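Local coordinates for protein formimidoylglutamase (Bacillus subtilis, PDB 3M1R) that hydrolyses N-formimidoyl-L-glutamate to L-glutamate and formamide in histidine breakdown, using two manganese ions per subunit, at residues Q35-P40 / Y88-I93; Q66-S71 / V308-L313. All coordinates share one frame; numbering follows the deposited sequence.

Contact 1: residues Q35-P40 / Y88-I93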
loop_
_atom_site.group_PDB
_atom_site.type_symbol
_atom_site.label_atom_id
_atom_site.label_comp_id
_atom_site.label_asym_id
_atom_site.label_seq_id
_atom_site.Cartn_x
_atom_site.Cartn_y
_atom_site.Cartn_z
ATOM N N GLN D 35 -39.398 9.567 14.305
ATOM C CA GLN D 35 -40.591 9.512 13.446
ATOM C C GLN D 35 -40.919 8.138 12.847
ATOM O O GLN D 35 -40.078 7.240 12.820
ATOM C CB GLN D 35 -40.533 10.587 12.353
ATOM C CG GLN D 35 -39.329 10.509 11.447
ATOM C CD GLN D 35 -38.277 11.557 11.768
ATOM O OE1 GLN D 35 -37.544 11.436 12.741
ATOM N NE2 GLN D 35 -38.192 12.585 10.937
ATOM N N ASP D 36 -42.150 7.995 12.364
ATOM C CA ASP D 36 -42.678 6.706 11.911
ATOM C C ASP D 36 -42.013 6.158 10.653
ATOM O O ASP D 36 -41.983 6.814 9.612
ATOM C CB ASP D 36 -44.187 6.789 11.697
ATOM C CG ASP D 36 -44.943 5.775 12.530
ATOM O OD1 ASP D 36 -44.483 4.611 12.615
ATOM O OD2 ASP D 36 -45.992 6.143 13.102
ATOM N N ILE D 37 -41.500 4.938 10.758
ATOM C CA ILE D 37 -40.770 4.322 9.661
ATOM C C ILE D 37 -41.706 3.576 8.732
ATOM O O ILE D 37 -42.381 2.632 9.127
ATOM C CB ILE D 37 -39.699 3.351 10.167
ATOM C CG1 ILE D 37 -38.895 3.994 11.295
ATOM C CG2 ILE D 37 -38.782 2.930 9.031
ATOM C CD1 ILE D 37 -38.067 3.008 12.068
ATOM N N LYS D 38 -41.738 4.018 7.485
ATOM C CA LYS D 38 -42.537 3.367 6.469
ATOM C C LYS D 38 -41.579 2.889 5.392
ATOM O O LYS D 38 -40.909 3.693 4.744
ATOM C CB LYS D 38 -43.544 4.355 5.896
ATOM C CG LYS D 38 -44.295 5.160 6.961
ATOM C CD LYS D 38 -44.830 6.480 6.398
ATOM C CE LYS D 38 -43.755 7.568 6.352
ATOM N NZ LYS D 38 -42.567 7.211 5.512
ATOM N N GLY D 39 -41.490 1.575 5.233
ATOM C CA GLY D 39 -40.644 0.974 4.225
ATOM C C GLY D 39 -39.194 0.794 4.628
ATOM O O GLY D 39 -38.865 0.667 5.803
ATOM N N PRO D 40 -38.309 0.789 3.640
ATOM C CA PRO D 40 -36.870 0.578 3.855
ATOM C C PRO D 40 -36.261 1.660 4.734
ATOM O O PRO D 40 -36.620 2.837 4.622
ATOM C CB PRO D 40 -36.284 0.678 2.449
ATOM C CG PRO D 40 -37.442 0.448 1.523
ATOM C CD PRO D 40 -38.647 0.972 2.222
ATOM N N TYR D 88 -34.595 6.687 5.886
ATOM C CA TYR D 88 -33.999 6.944 7.198
ATOM C C TYR D 88 -32.743 6.115 7.453
ATOM O O TYR D 88 -32.616 4.982 7.006
ATOM C CB TYR D 88 -35.001 6.741 8.341
ATOM C CG TYR D 88 -36.038 7.838 8.446
ATOM C CD1 TYR D 88 -35.676 9.139 8.780
ATOM C CD2 TYR D 88 -37.379 7.572 8.212
ATOM C CE1 TYR D 88 -36.621 10.140 8.869
ATOM C CE2 TYR D 88 -38.335 8.569 8.301
ATOM C CZ TYR D 88 -37.953 9.849 8.630
ATOM O OH TYR D 88 -38.912 10.836 8.711
ATOM N N ASP D 89 -31.809 6.720 8.165
ATOM C CA ASP D 89 -30.683 6.005 8.722
ATOM C C ASP D 89 -30.953 5.955 10.216
ATOM O O ASP D 89 -30.855 6.967 10.911
ATOM C CB ASP D 89 -29.384 6.755 8.440
ATOM C CG ASP D 89 -28.155 5.947 8.784
ATOM O OD1 ASP D 89 -28.254 5.013 9.613
ATOM O OD2 ASP D 89 -27.083 6.253 8.208
ATOM N N LEU D 90 -31.306 4.776 10.703
ATOM C CA LEU D 90 -31.722 4.629 12.093
ATOM C C LEU D 90 -30.564 4.814 13.074
ATOM O O LEU D 90 -30.780 5.142 14.249
ATOM C CB LEU D 90 -32.391 3.272 12.303
ATOM C CG LEU D 90 -33.521 2.948 11.329
ATOM C CD1 LEU D 90 -34.312 1.760 11.853
ATOM C CD2 LEU D 90 -34.417 4.160 11.136
ATOM N N GLY D 91 -29.342 4.613 12.582
ATOM C CA GLY D 91 -28.162 4.652 13.422
ATOM C C GLY D 91 -27.424 3.326 13.405
ATOM O O GLY D 91 -27.632 2.497 12.517
ATOM N N ASP D 92 -26.547 3.132 14.389
ATOM C CA ASP D 92 -25.835 1.879 14.557
ATOM C C ASP D 92 -26.275 1.215 15.867
ATOM O O ASP D 92 -26.502 1.886 16.886
ATOM C CB ASP D 92 -24.327 2.119 14.601
ATOM C CG ASP D 92 -23.731 2.438 13.234
ATOM O OD1 ASP D 92 -24.344 2.095 12.201
ATOM O OD2 ASP D 92 -22.623 3.016 13.205
ATOM N N ILE D 93 -26.390 -0.106 15.839
ATOM C CA ILE D 93 -26.642 -0.841 17.053
ATOM C C ILE D 93 -25.388 -0.828 17.871
ATOM O O ILE D 93 -24.306 -1.145 17.374
ATOM C CB ILE D 93 -27.057 -2.267 16.769
ATOM C CG1 ILE D 93 -28.371 -2.255 15.994
ATOM C CG2 ILE D 93 -27.221 -3.030 18.076
ATOM C CD1 ILE D 93 -28.721 -3.569 15.373
#
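Ile37 overlaps Leu90 tip to tip: its CD1 methyl lies 3.9 Å from Leu90 CD2 and 4.0 Å from Leu90 CD1, so one methyl meets both branches of the leucine. With CG1 anti to the carbonyl carbon (chi1 -47°) and the chain then extended, Ile37 carries CD1 across to strand 88-93. Both side chains are buried, and Trp32 and Trp121 pack on the same apolar patch.

Nearer the surface, Gln35 crosses the hydroxyl end of Tyr88 obliquely. The orientation of its amide and the tight fit against OH are doubtful, so little can be read from the detail there. Asp36 O also approaches the tyrosine ring at a slant, 4.3 Å from CE2, while Trp32 meets that ring edge-to-face.

Further along strand 88-93, Asp89 OD1 accepts from Gly91 N at 3.2 Å, an Asx turn, and its OD2 forms a salt bridge with Arg65, which also binds Asp92.

The contact thus joins the loop leading into strand 39-45 to strand 88-93, its parallel neighbour in the main sheet. Apolar packing alone holds Ile37 to Leu90, while polar groups on both segments find partners elsewhere, Asp36 with His118 and Asp89 with Arg65.

Contact 2: residues Q66-S71 / V308-L313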
loop_
_atom_site.group_PDB
_atom_site.type_symbol
_atom_site.label_atom_id
_atom_site.label_comp_id
_atom_site.label_asym_id
_atom_site.label_seq_id
_atom_site.Cartn_x
_atom_site.Cartn_y
_atom_site.Cartn_z
ATOM N N GLN D 66 -20.905 5.369 2.872
ATOM C CA GLN D 66 -20.221 6.377 2.104
ATOM C C GLN D 66 -20.368 6.076 0.617
ATOM O O GLN D 66 -20.630 6.986 -0.173
ATOM C CB GLN D 66 -18.757 6.451 2.520
ATOM C CG GLN D 66 -18.170 7.846 2.501
ATOM C CD GLN D 66 -16.661 7.842 2.732
ATOM O OE1 GLN D 66 -16.084 6.831 3.136
ATOM N NE2 GLN D 66 -16.018 8.975 2.473
ATOM N N ALA D 67 -20.208 4.806 0.232
ATOM C CA ALA D 67 -20.352 4.409 -1.170
ATOM C C ALA D 67 -21.790 4.646 -1.624
ATOM O O ALA D 67 -22.036 5.115 -2.740
ATOM C CB ALA D 67 -19.980 2.953 -1.376
ATOM N N LEU D 68 -22.734 4.323 -0.750
ATOM C CA LEU D 68 -24.145 4.484 -1.080
ATOM C C LEU D 68 -24.471 5.971 -1.266
ATOM O O LEU D 68 -24.988 6.361 -2.294
ATOM C CB LEU D 68 -25.041 3.853 -0.009
ATOM C CG LEU D 68 -26.547 3.931 -0.297
ATOM C CD1 LEU D 68 -26.868 3.089 -1.516
ATOM C CD2 LEU D 68 -27.360 3.442 0.896
ATOM N N LYS D 69 -24.101 6.802 -0.296
ATOM C CA LYS D 69 -24.442 8.226 -0.354
ATOM C C LYS D 69 -23.870 8.891 -1.595
ATOM O O LYS D 69 -24.397 9.903 -2.066
ATOM C CB LYS D 69 -23.964 8.975 0.890
ATOM C CG LYS D 69 -24.801 8.738 2.140
ATOM C CD LYS D 69 -24.111 9.325 3.368
ATOM C CE LYS D 69 -24.999 9.247 4.589
ATOM N NZ LYS D 69 -24.271 9.804 5.758
ATOM N N HIS D 70 -22.791 8.338 -2.130
ATOM C CA HIS D 70 -22.172 8.963 -3.279
ATOM C C HIS D 70 -22.689 8.447 -4.612
ATOM O O HIS D 70 -22.312 8.963 -5.652
ATOM C CB HIS D 70 -20.642 8.955 -3.187
ATOM C CG HIS D 70 -20.099 9.982 -2.238
ATOM N ND1 HIS D 70 -19.834 9.706 -0.912
ATOM C CD2 HIS D 70 -19.794 11.290 -2.418
ATOM C CE1 HIS D 70 -19.374 10.795 -0.322
ATOM N NE2 HIS D 70 -19.342 11.771 -1.211
ATOM N N SER D 71 -23.585 7.468 -4.574
ATOM C CA SER D 71 -24.202 6.948 -5.794
ATOM C C SER D 71 -25.415 7.785 -6.172
ATOM O O SER D 71 -26.099 8.336 -5.299
ATOM C CB SER D 71 -24.672 5.504 -5.598
ATOM O OG SER D 71 -23.607 4.657 -5.171
ATOM N N VAL D 308 -25.713 -3.542 -4.203
ATOM C CA VAL D 308 -26.692 -4.515 -3.734
ATOM C C VAL D 308 -27.873 -3.788 -3.074
ATOM O O VAL D 308 -29.021 -4.194 -3.215
ATOM C CB VAL D 308 -26.084 -5.511 -2.727
ATOM C CG1 VAL D 308 -27.157 -6.385 -2.144
ATOM C CG2 VAL D 308 -24.975 -6.348 -3.377
ATOM N N LEU D 309 -27.577 -2.729 -2.327
ATOM C CA LEU D 309 -28.602 -1.930 -1.671
ATOM C C LEU D 309 -29.485 -1.226 -2.711
ATOM O O LEU D 309 -30.713 -1.298 -2.650
ATOM C CB LEU D 309 -27.959 -0.900 -0.740
ATOM C CG LEU D 309 -27.977 -1.232 0.756
ATOM C CD1 LEU D 309 -28.336 -2.691 0.999
ATOM C CD2 LEU D 309 -26.664 -0.847 1.448
ATOM N N LEU D 310 -28.846 -0.564 -3.668
ATOM C CA LEU D 310 -29.551 0.086 -4.761
ATOM C C LEU D 310 -30.465 -0.875 -5.516
ATOM O O LEU D 310 -31.596 -0.524 -5.792
ATOM C CB LEU D 310 -28.572 0.775 -5.712
ATOM C CG LEU D 310 -27.873 1.976 -5.061
ATOM C CD1 LEU D 310 -26.724 2.485 -5.915
ATOM C CD2 LEU D 310 -28.872 3.097 -4.805
ATOM N N HIS D 311 -29.992 -2.088 -5.812
ATOM C CA HIS D 311 -30.777 -3.034 -6.594
ATOM C C HIS D 311 -31.896 -3.678 -5.782
ATOM O O HIS D 311 -32.940 -4.008 -6.313
ATOM C CB HIS D 311 -29.895 -4.085 -7.273
ATOM C CG HIS D 311 -29.158 -3.568 -8.469
ATOM N ND1 HIS D 311 -29.539 -3.854 -9.764
ATOM C CD2 HIS D 311 -28.060 -2.776 -8.570
ATOM C CE1 HIS D 311 -28.716 -3.258 -10.611
ATOM N NE2 HIS D 311 -27.804 -2.605 -9.910
ATOM N N ALA D 312 -31.691 -3.828 -4.487
ATOM C CA ALA D 312 -32.769 -4.270 -3.629
ATOM C C ALA D 312 -33.854 -3.202 -3.558
ATOM O O ALA D 312 -35.039 -3.505 -3.656
ATOM C CB ALA D 312 -32.249 -4.616 -2.225
ATOM N N LEU D 313 -33.449 -1.953 -3.367
ATOM C CA LEU D 313 -34.401 -0.840 -3.316
ATOM C C LEU D 313 -35.179 -0.794 -4.620
ATOM O O LEU D 313 -36.393 -0.612 -4.631
ATOM C CB LEU D 313 -33.664 0.479 -3.146
ATOM C CG LEU D 313 -33.649 1.310 -1.858
ATOM C CD1 LEU D 313 -34.429 0.738 -0.687
ATOM C CD2 LEU D 313 -32.211 1.605 -1.485
#
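The carbonyl oxygen of Ala67 accepts a 2.9 Å hydrogen bond from Ser71 OG, while the CB of that serine rests 3.7 Å from Leu310 CD1 on the facing helix. Ser71 OG is anti to the carbonyl carbon (chi1 -56°), which turns the hydroxyl back toward the last turn of helix 60-69; the donor stands 29° from the plane of the Ala67 carbonyl. A weak bond from His70 N reaches the same oxygen. One residue earlier, Gln66 O is held by His70 ND1 at 2.9 Å, the carbonyl lying almost in the imidazole plane, so that bond helps fix how the ring is turned.

Across to 308-313 the touching is apolar. Leu68 CD1 lies 3.8 Å from Leu310 CG and 4.2 Å from Leu309 CB; the side chains of Leu68 and Leu310 lie alongside one another, running antiparallel, with Leu68 CD1 also 3.9 Å from Leu310 CD2. Met25 packs on both of these leucines, and Phe194 of a neighbouring subunit lies on Leu310 as well. Replacing Ser71 by a glycine would probably leave Ala67 O without its side-chain donor and open a gap beside Leu310 CD1.

Near the end of helix 60-69, then, Gln66 O and Ala67 O are each met by a side chain from just beyond it, and Lys69 O by Ser26 OG, while Leu68 and the CB of Ser71 pack on Leu309 and Leu310 of helix 300-318.

Overall arrangement
The two contacts interlock along the chain: 35-40, then 66-71, then 88-93, and far later 308-313. Strands 39-45 and 87-93 are parallel neighbours in the main sheet, and helix 60-69 lies on the connection between them, a beta-alpha-beta crossover; contact 2 packs that helix against helix 300-318, close to the end of the chain. Their centres are 16 Å apart, yet they meet directly where Pro40 CB lies 3.6 Å from Leu313 CD1. Both belong to one arginase-family domain, away from the metal site, and both reach other subunits: strand 87-93 continues the sheet into one, and helix 300-318 packs against another.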